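Local coordinates for protein citrinin polyketide synthase (PDB 5MPT) that builds the polyketide precursor of the mycotoxin citrinin, the part described here being its C-methylation domain with S-adenosyl-L-homocysteine bound, at residues Ile282-Thr285 and Asn286-Ala290; Ile11-Lys14 and Ser15-Leu18. All coordinates share one frame; numbering follows the deposited sequence.

Contact 1 of 2, residues Ile282-Thr285 and Asn286-Ala290; sequences ILAT and NCVHA. With SAH (S-adenosyl-L-homocysteine), chain B.
The methyl of Ala-284 touches two side chains of the turn that follows it: SG of Cys-287 lies 3.7 Å from CB of Ala-284, and the CG2 branch of Val-288 comes to 3.9 Å from the same carbon. A side chain as short as alanine's is consistent with two such close neighbours. Cys-287 sets SG between its backbone N and carbonyl carbon (chi1 58°), which turns the sulfur back to the strand; its CB, placed by the backbone, lies 3.2 Å from O4' of the ribose of S-adenosyl-L-homocysteine.

No direct hydrogen bond joins the two segments; a single water bridges them. It donates to O of Ala-284 over 3.0 Å and accepts from N of Val-288 at 2.9 Å, giving each of these backbone atoms a partner across the turn. Next along the strand, O of Thr-285 accepts from the amino N of the ligand at 2.9 Å, while Thr-285 OG1 is hydrogen-bonded to Thr-220.

Asn-286 turns its amide to the edge of the His-289 ring, CG lying in the ring plane and OD1 coming to 3.2 Å from CE1 of His-289. The amide is held from both ends, OD1 by the backbone N of Met-316 and ND2 by OE1 of Gln-375, which fixes its rotation. His-289, an active-site residue, bonds through ND1 to OE1 of Glu-315, another of them.

The arrangement is the carboxyl end of an inner strand in a Rossmann-like sheet, the end where class I methyltransferases bind S-adenosylmethionine, here occupied by its product S-adenosyl-L-homocysteine. Strand 279-285 runs parallel between strands 208-213 and 309-316 and pairs with both; beyond the turn, Val-288 packs on Leu-313 of strand 309-316, Ile-301 of helix 294-304 and Trp-350 of helix 347-356.

Contact 2 of 2, residues Ile11-Lys14 and Ser15-Leu18; sequences ILPK and SAIL
Apolar contact is carried by Leu-12 and Ile-17, whose side chains meet at about a right angle. CG of Leu-12 lies 3.9 Å from CD1 of Ile-17, and the CD1 branch of Leu-12 reaches CG1 of Ile-17, also at 3.9 Å. With CG opposite the backbone N (chi1 -179°), Leu-12 extends its branches to the isoleucine. A looser touch, 4.3 Å, sets CD of Pro-13 against CB of Ala-16.

The hydrogen bonds are all backbone ones, at the start of helix 14-26. Pro-13 holds the N-cap position, where proline's missing N-H costs no helical bond because no turn precedes it; its O receives only a weak bond from N of Ala-16 (3.2 Å, 128°). The first full helical turn closes more firmly, N of Leu-18 donating to O of Lys-14 over 3.0 Å, nearly straight (171°).

Leu-12, Ala-16 and Ile-17 all rest on Leu-197 of helix 181-198, and Ile-17 also meets Ile-379 and Leu-381 of strand 375-381. The chemistry thus implies an amphipathic helix start: Ala-16 and Ile-17, with Leu-12 just before, lie against the fold, while the exposed Lys-14 and Ser-15 suit solvent.

Contact 1 is buried near the middle of the chain, with its centre about 8 Å from the centre of the chain, whereas the centre of contact 2 lies about 27 Å from it and that contact is only partly buried. Their own centres are about 22 Å apart and they do not touch. Both mark a change of secondary structure, a strand end in 282-290 and a helix start in 11-18. The large mixed sheet relates them: 282-285 belongs to an inner strand, while helix 14-26 packs on strand 375-381, two places further across. Near the ligand, polar groups bond to water, ligand and other side chains; at the periphery the contact is made of backbone bonds and aliphatic packing.

Contact 1 of 2, residues Ile282-Thr285 and Asn286-Ala290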
loop_
_atom_site.group_PDB
_atom_site.type_symbol
_atom_site.label_atom_id
_atom_site.label_comp_id
_atom_site.label_asym_id
_atom_site.label_seq_id
_atom_site.Cartn_x
_atom_site.Cartn_y
_atom_site.Cartn_z
ATOM N N ILE A 282 -6.144 -16.227 0.201
ATOM C CA ILE A 282 -5.125 -15.419 -0.445
ATOM C C ILE A 282 -5.055 -14.077 0.266
ATOM O O ILE A 282 -6.057 -13.364 0.377
ATOM C CB ILE A 282 -5.383 -15.256 -1.943
ATOM C CG1 ILE A 282 -5.156 -16.618 -2.580
ATOM C CG2 ILE A 282 -4.424 -14.203 -2.572
ATOM C CD1 ILE A 282 -5.552 -16.708 -3.981
ATOM N N LEU A 283 -3.878 -13.790 0.788
ATOM C CA LEU A 283 -3.508 -12.511 1.380
ATOM C C LEU A 283 -2.798 -11.660 0.339
ATOM O O LEU A 283 -1.970 -12.180 -0.399
ATOM C CB LEU A 283 -2.587 -12.750 2.575
ATOM C CG LEU A 283 -3.166 -13.542 3.750
ATOM C CD1 LEU A 283 -2.163 -13.612 4.892
ATOM C CD2 LEU A 283 -4.476 -12.954 4.223
ATOM N N ALA A 284 -3.095 -10.344 0.295
ATOM C CA ALA A 284 -2.519 -9.480 -0.746
ATOM C C ALA A 284 -2.537 -8.050 -0.211
ATOM O O ALA A 284 -3.580 -7.385 -0.246
ATOM C CB ALA A 284 -3.283 -9.601 -2.057
ATOM N N THR A 285 -1.381 -7.582 0.241
ATOM C CA THR A 285 -1.257 -6.265 0.856
ATOM C C THR A 285 -0.622 -5.322 -0.146
ATOM O O THR A 285 0.573 -5.439 -0.435
ATOM C CB THR A 285 -0.433 -6.350 2.135
ATOM O OG1 THR A 285 -1.126 -7.175 3.072
ATOM C CG2 THR A 285 -0.121 -4.954 2.713
ATOM N N ASN A 286 -1.454 -4.408 -0.680
ATOM C CA ASN A 286 -1.049 -3.271 -1.510
ATOM C C ASN A 286 -0.199 -3.694 -2.695
ATOM O O ASN A 286 0.743 -3.001 -3.104
ATOM C CB ASN A 286 -0.383 -2.207 -0.653
ATOM C CG ASN A 286 -1.420 -1.334 -0.003
ATOM O OD1 ASN A 286 -2.356 -0.863 -0.678
ATOM N ND2 ASN A 286 -1.332 -1.153 1.300
ATOM N N CYS A 287 -0.587 -4.786 -3.297
ATOM C CA CYS A 287 0.048 -5.268 -4.510
ATOM C C CYS A 287 -0.916 -5.405 -5.673
ATOM O O CYS A 287 -0.512 -5.176 -6.819
ATOM C CB CYS A 287 0.741 -6.613 -4.262
ATOM S SG CYS A 287 -0.418 -7.883 -3.658
ATOM N N VAL A 288 -2.181 -5.739 -5.430
ATOM C CA VAL A 288 -3.068 -5.982 -6.564
ATOM C C VAL A 288 -3.348 -4.666 -7.312
ATOM O O VAL A 288 -3.497 -4.652 -8.538
ATOM C CB VAL A 288 -4.350 -6.698 -6.097
ATOM C CG1 VAL A 288 -5.346 -6.833 -7.252
ATOM C CG2 VAL A 288 -4.028 -8.100 -5.529
ATOM N N HIS A 289 -3.379 -3.536 -6.611
ATOM C CA HIS A 289 -3.558 -2.264 -7.307
ATOM C C HIS A 289 -2.443 -1.987 -8.290
ATOM O O HIS A 289 -2.649 -1.194 -9.219
ATOM C CB HIS A 289 -3.684 -1.102 -6.321
ATOM C CG HIS A 289 -2.459 -0.809 -5.517
ATOM N ND1 HIS A 289 -2.456 -0.918 -4.147
ATOM C CD2 HIS A 289 -1.246 -0.313 -5.854
ATOM C CE1 HIS A 289 -1.280 -0.543 -3.674
ATOM N NE2 HIS A 289 -0.529 -0.154 -4.688
ATOM N N ALA A 290 -1.260 -2.594 -8.110
ATOM C CA ALA A 290 -0.109 -2.269 -8.955
ATOM C C ALA A 290 -0.152 -2.988 -10.279
ATOM O O ALA A 290 0.737 -2.760 -11.117
ATOM C CB ALA A 290 1.195 -2.633 -8.234
HETATM N N SAH B . 3.143 -6.452 0.599
HETATM C CA SAH B . 4.299 -5.534 0.371
HETATM C CB SAH B . 4.019 -4.036 0.357
HETATM C CG SAH B . 3.340 -3.525 -0.901
HETATM S SD SAH B . 4.654 -3.292 -2.148
HETATM C C SAH B . 5.341 -5.813 1.490
HETATM O O SAH B . 6.565 -5.533 1.095
HETATM O OXT SAH B . 5.063 -6.198 2.598
HETATM C "C5'" SAH B . 3.964 -4.118 -3.606
HETATM C "C4'" SAH B . 4.585 -5.493 -3.739
HETATM O "O4'" SAH B . 3.886 -6.122 -4.834
HETATM C "C3'" SAH B . 6.076 -5.510 -4.098
HETATM O "O3'" SAH B . 6.691 -6.503 -3.282
HETATM C "C2'" SAH B . 6.081 -5.891 -5.588
HETATM O "O2'" SAH B . 7.229 -6.654 -5.956
HETATM C "C1'" SAH B . 4.824 -6.748 -5.673
HETATM N N9 SAH B . 4.223 -6.872 -6.996
HETATM C C8 SAH B . 4.071 -5.903 -7.952
HETATM N N7 SAH B . 3.532 -6.330 -9.069
HETATM C C5 SAH B . 3.319 -7.682 -8.834
HETATM C C6 SAH B . 2.777 -8.711 -9.627
HETATM N N6 SAH B . 2.366 -8.547 -10.891
HETATM N N1 SAH B . 2.705 -9.942 -9.085
HETATM C C2 SAH B . 3.143 -10.130 -7.837
HETATM N N3 SAH B . 3.667 -9.243 -6.990
HETATM C C4 SAH B . 3.733 -8.026 -7.557
HETATM O O HOH W 1 -3.494 -5.931 -2.827
#

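Contact 2 of 2, residues Ile11-Lys14 and Ser15-Leu18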
loop_
_atom_site.group_PDB
_atom_site.type_symbol
_atom_site.label_atom_id
_atom_site.label_comp_id
_atom_site.label_asym_id
_atom_site.label_seq_id
_atom_site.Cartn_x
_atom_site.Cartn_y
_atom_site.Cartn_z
ATOM N N ILE A 11 -11.442 -27.948 6.435
ATOM C CA ILE A 11 -12.806 -27.455 6.259
ATOM C C ILE A 11 -12.838 -25.971 6.586
ATOM O O ILE A 11 -12.252 -25.539 7.590
ATOM C CB ILE A 11 -13.776 -28.222 7.166
ATOM C CG1 ILE A 11 -13.809 -29.681 6.753
ATOM C CG2 ILE A 11 -15.177 -27.626 7.046
ATOM C CD1 ILE A 11 -14.689 -30.513 7.596
ATOM N N LEU A 12 -13.571 -25.191 5.792
ATOM C CA LEU A 12 -13.629 -23.734 5.964
ATOM C C LEU A 12 -15.079 -23.287 5.850
ATOM O O LEU A 12 -15.543 -22.901 4.777
ATOM C CB LEU A 12 -12.735 -23.019 4.954
ATOM C CG LEU A 12 -12.741 -21.520 5.088
ATOM C CD1 LEU A 12 -12.460 -21.091 6.532
ATOM C CD2 LEU A 12 -11.682 -20.974 4.107
ATOM N N PRO A 13 -15.852 -23.405 6.934
ATOM C CA PRO A 13 -17.267 -23.010 6.866
ATOM C C PRO A 13 -17.415 -21.515 6.597
ATOM O O PRO A 13 -16.636 -20.690 7.094
ATOM C CB PRO A 13 -17.816 -23.387 8.253
ATOM C CG PRO A 13 -16.769 -24.247 8.889
ATOM C CD PRO A 13 -15.464 -23.845 8.285
ATOM N N LYS A 14 -18.444 -21.157 5.814
ATOM C CA LYS A 14 -18.689 -19.746 5.542
ATOM C C LYS A 14 -18.919 -18.950 6.832
ATOM O O LYS A 14 -18.475 -17.796 6.926
ATOM C CB LYS A 14 -19.863 -19.549 4.569
ATOM C CG LYS A 14 -21.171 -20.193 4.923
ATOM C CD LYS A 14 -22.225 -19.942 3.832
ATOM C CE LYS A 14 -23.202 -21.117 3.708
ATOM N NZ LYS A 14 -22.557 -22.348 3.145
ATOM N N SER A 15 -19.577 -19.544 7.843
ATOM C CA SER A 15 -19.892 -18.802 9.071
ATOM C C SER A 15 -18.632 -18.398 9.817
ATOM O O SER A 15 -18.614 -17.359 10.478
ATOM C CB SER A 15 -20.795 -19.616 9.994
ATOM O OG SER A 15 -20.112 -20.723 10.578
ATOM N N ALA A 16 -17.587 -19.219 9.755
ATOM C CA ALA A 16 -16.326 -18.884 10.397
ATOM C C ALA A 16 -15.730 -17.634 9.781
ATOM O O ALA A 16 -15.215 -16.760 10.492
ATOM C CB ALA A 16 -15.343 -20.038 10.268
ATOM N N ILE A 17 -15.789 -17.539 8.462
ATOM C CA ILE A 17 -15.258 -16.361 7.792
ATOM C C ILE A 17 -16.075 -15.134 8.157
ATOM O O ILE A 17 -15.534 -14.087 8.535
ATOM C CB ILE A 17 -15.249 -16.569 6.275
ATOM C CG1 ILE A 17 -14.447 -17.813 5.880
ATOM C CG2 ILE A 17 -14.634 -15.306 5.629
ATOM C CD1 ILE A 17 -14.691 -18.250 4.426
ATOM N N LEU A 18 -17.388 -15.221 7.969
ATOM C CA LEU A 18 -18.242 -14.055 8.138
ATOM C C LEU A 18 -18.298 -13.596 9.589
ATOM O O LEU A 18 -18.344 -12.387 9.861
ATOM C CB LEU A 18 -19.643 -14.359 7.621
ATOM C CG LEU A 18 -19.731 -14.679 6.139
ATOM C CD1 LEU A 18 -21.138 -15.179 5.926
ATOM C CD2 LEU A 18 -19.474 -13.509 5.287
#